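Local coordinates for malonyl-CoA decarboxylase (Rhodopseudomonas palustris, PDB 4KSA), which catalyses the decarboxylation of malonyl-CoA to acetyl-CoA and carbon dioxide, at the interface of chains A and B and the interface of chains A and C. Sequence-based numbering; all coordinates share one arbitrary frame. Chains: chain A/B/C, Malonyl-CoA decarboxylase.

Contact 1: the interface of chains A and B. Residues chain A 108, 111-112, 115-116; chain B 87, 92, 111-112, 115-117, 120.
Two copies of helix 105-115, from the helical N-terminal region of the malonyl-CoA decarboxylase family, pack across an approximate two-fold axis and bury a mainly apolar seam, with no polar pair close enough to bond across it. The tight centre is a reciprocal exchange of alanine and leucine. The methyl CB of A:Ala115 sits on B:Leu112 at 3.5 Å from its CA, and the CB of B:Ala115 lies 3.6 Å from the CA of A:Leu112, so the small residue on each helix lets the other helix approach down to its backbone. Both Leu112 side chains have CG anti to the backbone N (chi1 167° in A, -159° in B) and cross obliquely, CD1 of A:Leu112 meeting CD2 of B:Leu112 at 3.8 Å. Their second torsions differ; with a chi2 of 61°, A:Leu112 directs CD2 toward B:Pro117, whose CD it touches at 3.7 Å, the two side chains crossing almost at right angles. Further along, the CB of A:Thr108 rests 3.8 Å from CG of B:Pro87, the two side chains crossing obliquely, and A:Leu111 and B:Leu92 meet tip to tip, CD1 to CD1 at 3.9 Å. The seam loosens toward its margins. CG of B:Leu111 stays 4.4 Å from CD2 of A:Leu111, and B:Gln120 brings its amide NE2 no nearer than 4.3 Å to CD2 of A:Leu112. Both Glu116 residues touch through their main chain, while their extended side chains carry the carboxylates away from the leucine pair. This largely nonpolar patch contributes to the A-B pairing, plausibly one of the subunit contacts of the oligomer.

Contact 2: the interface of chains A and C. Residues chain A 180-185, 187; chain C 180-185, 187.
In the C-terminal domain of the malonyl-CoA decarboxylase family, an antiparallel beta bridge pairs A:Pro183 with C:Pro183 about a two-fold axis, and amides at the start of each helix 184-193 donate across it to carbonyls of the other chain: A:Ala184 N to C:Thr182 O at 3.2 Å, nearly straight at its hydrogen (174°) with the donor above the carbonyl plane, its twin C:Ala184 N to A:Thr182 O at 3.1 Å, and C:Asn185 N to A:Trp180 O at 2.8 Å, shorter yet bent to 135°, with the donor in the carbonyl plane.

Beside this bridge, A:Trp180 turns its indole onto the partner helix, with CG anti to the backbone N (chi1 -155°). The CB of C:Ala184 lies over the middle of its six-membered ring, 3.8 Å from the centroid, in a CH-pi contact, while CD1 at the five-membered ring passes 3.5 Å from CA of C:Asn185. C:Trp180 covers A:Ala184 in the same way. CD1 of A:Leu187 reaches CB of C:Ala184 at 3.6 Å, so this methyl has the indole on one side and the leucine roughly at a right angle to it. An alanine in place of A:Trp180 would remove the flat cover over C:Ala184 and C:Asn185 and would probably loosen the packing beside the backbone bonds. A:Asn185 and C:Thr181 lie side by side, pointing the same way, with CG2 of the threonine 4.0 Å from CG of the amide.

Contact 1: the interface of chains A and B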
loop_
_atom_site.group_PDB
_atom_site.type_symbol
_atom_site.label_atom_id
_atom_site.label_comp_id
_atom_site.label_asym_id
_atom_site.label_seq_id
_atom_site.Cartn_x
_atom_site.Cartn_y
_atom_site.Cartn_z
ATOM N N THR A 108 42.999 -4.763 23.276
ATOM C CA THR A 108 41.915 -3.806 23.432
ATOM C C THR A 108 40.640 -4.422 22.891
ATOM O O THR A 108 39.539 -4.005 23.251
ATOM C CB THR A 108 42.201 -2.478 22.697
ATOM O OG1 THR A 108 42.270 -2.716 21.293
ATOM C CG2 THR A 108 43.521 -1.884 23.160
ATOM N N LEU A 111 39.546 -6.532 25.855
ATOM C CA LEU A 111 39.150 -5.635 26.932
ATOM C C LEU A 111 37.697 -5.210 26.678
ATOM O O LEU A 111 36.843 -5.307 27.566
ATOM C CB LEU A 111 40.041 -4.401 26.941
ATOM C CG LEU A 111 40.699 -4.034 28.258
ATOM C CD1 LEU A 111 41.399 -2.707 28.058
ATOM C CD2 LEU A 111 39.667 -3.938 29.373
ATOM N N LEU A 112 37.428 -4.753 25.454
ATOM C CA LEU A 112 36.092 -4.332 25.040
ATOM C C LEU A 112 35.110 -5.489 25.210
ATOM O O LEU A 112 33.982 -5.292 25.624
ATOM C CB LEU A 112 36.120 -3.866 23.577
ATOM C CG LEU A 112 34.818 -3.640 22.791
ATOM C CD1 LEU A 112 33.977 -2.560 23.446
ATOM C CD2 LEU A 112 35.161 -3.256 21.346
ATOM N N ALA A 115 34.607 -6.016 29.081
ATOM C CA ALA A 115 33.862 -5.012 29.816
ATOM C C ALA A 115 32.355 -5.047 29.643
ATOM O O ALA A 115 31.622 -4.559 30.495
ATOM C CB ALA A 115 34.374 -3.638 29.468
ATOM N N GLU A 116 31.880 -5.619 28.547
ATOM C CA GLU A 116 30.445 -5.661 28.302
ATOM C C GLU A 116 29.733 -6.603 29.254
ATOM O O GLU A 116 29.996 -7.805 29.267
ATOM C CB GLU A 116 30.161 -6.086 26.863
ATOM C CG GLU A 116 28.679 -6.178 26.530
ATOM C CD GLU A 116 28.419 -6.700 25.127
ATOM O OE1 GLU A 116 28.865 -6.050 24.158
ATOM O OE2 GLU A 116 27.770 -7.761 25.000
ATOM N N PRO B 87 40.613 2.373 19.919
ATOM C CA PRO B 87 40.180 3.141 21.092
ATOM C C PRO B 87 41.144 4.292 21.379
ATOM O O PRO B 87 42.242 4.341 20.821
ATOM C CB PRO B 87 40.147 2.094 22.203
ATOM C CG PRO B 87 41.155 1.070 21.753
ATOM C CD PRO B 87 40.937 0.979 20.265
ATOM N N LEU B 92 41.267 5.381 27.727
ATOM C CA LEU B 92 41.215 3.986 28.169
ATOM C C LEU B 92 42.099 3.739 29.398
ATOM O O LEU B 92 41.753 2.955 30.283
ATOM C CB LEU B 92 41.652 3.049 27.038
ATOM C CG LEU B 92 40.899 1.731 26.809
ATOM C CD1 LEU B 92 41.880 0.748 26.238
ATOM C CD2 LEU B 92 40.310 1.166 28.078
ATOM N N LEU B 111 34.840 1.964 31.699
ATOM C CA LEU B 111 35.930 1.284 31.024
ATOM C C LEU B 111 35.398 0.795 29.669
ATOM O O LEU B 111 36.029 0.986 28.619
ATOM C CB LEU B 111 36.383 0.113 31.895
ATOM C CG LEU B 111 37.666 -0.674 31.634
ATOM C CD1 LEU B 111 38.880 0.250 31.540
ATOM C CD2 LEU B 111 37.835 -1.691 32.768
ATOM N N LEU B 112 34.216 0.183 29.711
ATOM C CA LEU B 112 33.557 -0.343 28.523
ATOM C C LEU B 112 33.443 0.791 27.515
ATOM O O LEU B 112 33.785 0.630 26.352
ATOM C CB LEU B 112 32.164 -0.886 28.883
ATOM C CG LEU B 112 31.367 -1.901 28.036
ATOM C CD1 LEU B 112 29.988 -1.343 27.778
ATOM C CD2 LEU B 112 32.052 -2.223 26.741
ATOM N N ALA B 115 36.764 1.474 25.877
ATOM C CA ALA B 115 37.369 0.373 25.120
ATOM C C ALA B 115 36.819 0.316 23.679
ATOM O O ALA B 115 37.369 -0.374 22.811
ATOM C CB ALA B 115 37.120 -0.961 25.836
ATOM N N GLU B 116 35.734 1.049 23.436
ATOM C CA GLU B 116 35.116 1.088 22.126
ATOM C C GLU B 116 36.003 1.867 21.143
ATOM O O GLU B 116 36.346 3.023 21.399
ATOM C CB GLU B 116 33.745 1.753 22.222
ATOM C CG GLU B 116 32.852 1.468 21.013
ATOM C CD GLU B 116 31.567 2.265 21.022
ATOM O OE1 GLU B 116 31.614 3.486 20.769
ATOM O OE2 GLU B 116 30.507 1.662 21.290
ATOM N N PRO B 117 36.382 1.241 20.004
ATOM C CA PRO B 117 37.228 1.872 18.986
ATOM C C PRO B 117 36.487 3.064 18.416
ATOM O O PRO B 117 35.279 2.980 18.206
ATOM C CB PRO B 117 37.384 0.777 17.935
ATOM C CG PRO B 117 37.106 -0.489 18.678
ATOM C CD PRO B 117 35.979 -0.107 19.572
ATOM N N GLN B 120 33.668 2.631 15.431
ATOM C CA GLN B 120 32.256 2.465 15.595
ATOM C C GLN B 120 31.447 3.735 15.541
ATOM O O GLN B 120 30.421 3.761 14.866
ATOM C CB GLN B 120 31.979 1.722 16.875
ATOM C CG GLN B 120 32.253 0.257 16.730
ATOM C CD GLN B 120 31.898 -0.473 17.969
ATOM O OE1 GLN B 120 30.881 -0.173 18.612
ATOM N NE2 GLN B 120 32.721 -1.446 18.330
#

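Contact 2: the interface of chains A and C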
loop_
_atom_site.group_PDB
_atom_site.type_symbol
_atom_site.label_atom_id
_atom_site.label_comp_id
_atom_site.label_asym_id
_atom_site.label_seq_id
_atom_site.Cartn_x
_atom_site.Cartn_y
_atom_site.Cartn_z
ATOM N N TRP A 180 -9.869 10.875 12.610
ATOM C CA TRP A 180 -10.945 9.901 12.612
ATOM C C TRP A 180 -10.741 8.772 11.593
ATOM O O TRP A 180 -11.417 7.730 11.665
ATOM C CB TRP A 180 -12.292 10.603 12.363
ATOM C CG TRP A 180 -13.458 9.850 12.917
ATOM C CD1 TRP A 180 -14.585 9.466 12.249
ATOM C CD2 TRP A 180 -13.598 9.361 14.256
ATOM N NE1 TRP A 180 -15.420 8.763 13.091
ATOM C CE2 TRP A 180 -14.838 8.685 14.329
ATOM C CE3 TRP A 180 -12.794 9.429 15.402
ATOM C CZ2 TRP A 180 -15.294 8.079 15.503
ATOM C CZ3 TRP A 180 -13.246 8.827 16.569
ATOM C CH2 TRP A 180 -14.487 8.161 16.610
ATOM N N THR A 181 -9.827 8.961 10.645
ATOM C CA THR A 181 -9.574 7.891 9.697
ATOM C C THR A 181 -8.432 7.035 10.202
ATOM O O THR A 181 -8.029 6.077 9.529
ATOM C CB THR A 181 -9.195 8.362 8.294
ATOM O OG1 THR A 181 -7.838 8.805 8.285
ATOM C CG2 THR A 181 -10.101 9.444 7.858
ATOM N N THR A 182 -7.898 7.383 11.371
ATOM C CA THR A 182 -6.816 6.601 11.961
ATOM C C THR A 182 -7.436 5.329 12.530
ATOM O O THR A 182 -8.590 5.339 12.939
ATOM C CB THR A 182 -6.094 7.403 13.097
ATOM O OG1 THR A 182 -5.133 8.299 12.520
ATOM C CG2 THR A 182 -5.391 6.451 14.095
ATOM N N PRO A 183 -6.687 4.212 12.535
ATOM C CA PRO A 183 -7.210 2.947 13.074
ATOM C C PRO A 183 -7.643 3.072 14.537
ATOM O O PRO A 183 -6.939 3.661 15.349
ATOM C CB PRO A 183 -6.029 1.987 12.900
ATOM C CG PRO A 183 -5.378 2.489 11.666
ATOM C CD PRO A 183 -5.400 3.985 11.843
ATOM N N ALA A 184 -8.799 2.511 14.860
ATOM C CA ALA A 184 -9.327 2.539 16.222
ATOM C C ALA A 184 -8.309 2.106 17.286
ATOM O O ALA A 184 -8.137 2.791 18.299
ATOM C CB ALA A 184 -10.547 1.653 16.314
ATOM N N ASN A 185 -7.642 0.969 17.070
ATOM C CA ASN A 185 -6.672 0.498 18.048
ATOM C C ASN A 185 -5.629 1.569 18.373
ATOM O O ASN A 185 -5.178 1.682 19.512
ATOM C CB ASN A 185 -6.016 -0.807 17.584
ATOM C CG ASN A 185 -4.951 -0.605 16.525
ATOM O OD1 ASN A 185 -5.209 -0.073 15.440
ATOM N ND2 ASN A 185 -3.736 -1.056 16.830
ATOM N N LEU A 187 -6.263 4.854 17.930
ATOM C CA LEU A 187 -7.033 5.909 18.572
ATOM C C LEU A 187 -7.321 5.582 20.024
ATOM O O LEU A 187 -7.402 6.474 20.859
ATOM C CB LEU A 187 -8.349 6.169 17.825
ATOM C CG LEU A 187 -8.154 6.949 16.519
ATOM C CD1 LEU A 187 -9.501 7.212 15.934
ATOM C CD2 LEU A 187 -7.419 8.271 16.750
ATOM N N TRP C 180 -10.411 -4.416 14.765
ATOM C CA TRP C 180 -10.134 -3.273 15.625
ATOM C C TRP C 180 -9.024 -2.358 15.076
ATOM O O TRP C 180 -8.830 -1.230 15.563
ATOM C CB TRP C 180 -9.804 -3.758 17.045
ATOM C CG TRP C 180 -9.972 -2.676 18.067
ATOM C CD1 TRP C 180 -9.006 -2.168 18.891
ATOM C CD2 TRP C 180 -11.146 -1.887 18.296
ATOM N NE1 TRP C 180 -9.501 -1.097 19.608
ATOM C CE2 TRP C 180 -10.812 -0.902 19.258
ATOM C CE3 TRP C 180 -12.444 -1.906 17.773
ATOM C CZ2 TRP C 180 -11.736 0.053 19.710
ATOM C CZ3 TRP C 180 -13.362 -0.961 18.220
ATOM C CH2 TRP C 180 -13.000 0.011 19.179
ATOM N N THR C 181 -8.307 -2.840 14.058
ATOM C CA THR C 181 -7.253 -2.040 13.445
ATOM C C THR C 181 -7.844 -1.246 12.275
ATOM O O THR C 181 -7.143 -0.467 11.612
ATOM C CB THR C 181 -6.079 -2.898 12.897
ATOM O OG1 THR C 181 -6.549 -3.756 11.852
ATOM C CG2 THR C 181 -5.457 -3.717 13.995
ATOM N N THR C 182 -9.133 -1.452 12.027
ATOM C CA THR C 182 -9.827 -0.764 10.964
ATOM C C THR C 182 -10.031 0.690 11.345
ATOM O O THR C 182 -10.277 0.991 12.502
ATOM C CB THR C 182 -11.202 -1.401 10.720
ATOM O OG1 THR C 182 -11.021 -2.755 10.288
ATOM C CG2 THR C 182 -11.989 -0.609 9.667
ATOM N N PRO C 183 -9.922 1.615 10.377
ATOM C CA PRO C 183 -10.116 3.039 10.676
ATOM C C PRO C 183 -11.426 3.281 11.424
ATOM O O PRO C 183 -12.415 2.570 11.201
ATOM C CB PRO C 183 -10.105 3.676 9.301
ATOM C CG PRO C 183 -9.104 2.818 8.578
ATOM C CD PRO C 183 -9.482 1.423 8.986
ATOM N N ALA C 184 -11.427 4.278 12.308
ATOM C CA ALA C 184 -12.597 4.606 13.108
ATOM C C ALA C 184 -13.778 5.105 12.314
ATOM O O ALA C 184 -14.906 4.749 12.632
ATOM C CB ALA C 184 -12.247 5.629 14.166
ATOM N N ASN C 185 -13.554 5.942 11.303
ATOM C CA ASN C 185 -14.687 6.437 10.519
ATOM C C ASN C 185 -15.465 5.252 9.931
ATOM O O ASN C 185 -16.690 5.276 9.867
ATOM C CB ASN C 185 -14.214 7.363 9.398
ATOM C CG ASN C 185 -13.383 6.642 8.365
ATOM O OD1 ASN C 185 -12.434 5.939 8.701
ATOM N ND2 ASN C 185 -13.731 6.813 7.100
ATOM N N LEU C 187 -15.453 2.059 11.175
ATOM C CA LEU C 187 -16.091 1.335 12.273
ATOM C C LEU C 187 -17.369 2.064 12.702
ATOM O O LEU C 187 -18.391 1.431 12.955
ATOM C CB LEU C 187 -15.129 1.159 13.465
ATOM C CG LEU C 187 -14.004 0.137 13.237
ATOM C CD1 LEU C 187 -13.254 -0.104 14.538
ATOM C CD2 LEU C 187 -14.562 -1.176 12.706
#

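About 48 Å separates the centres of contact 1 and contact 2, and they have no residue or helix in common. Chain A uses helix 105-115 in contact 1 and the loop 180-183 with the start of helix 184-193 in contact 2, segments from the N-terminal and C-terminal family regions respectively. Because each contact is two-fold and self-complementary, one subunit can hold two different neighbours at once, which would allow the four copies of the deposited assembly to be joined as a dimer of dimers. The structure alone does not show that this tetramer forms in solution.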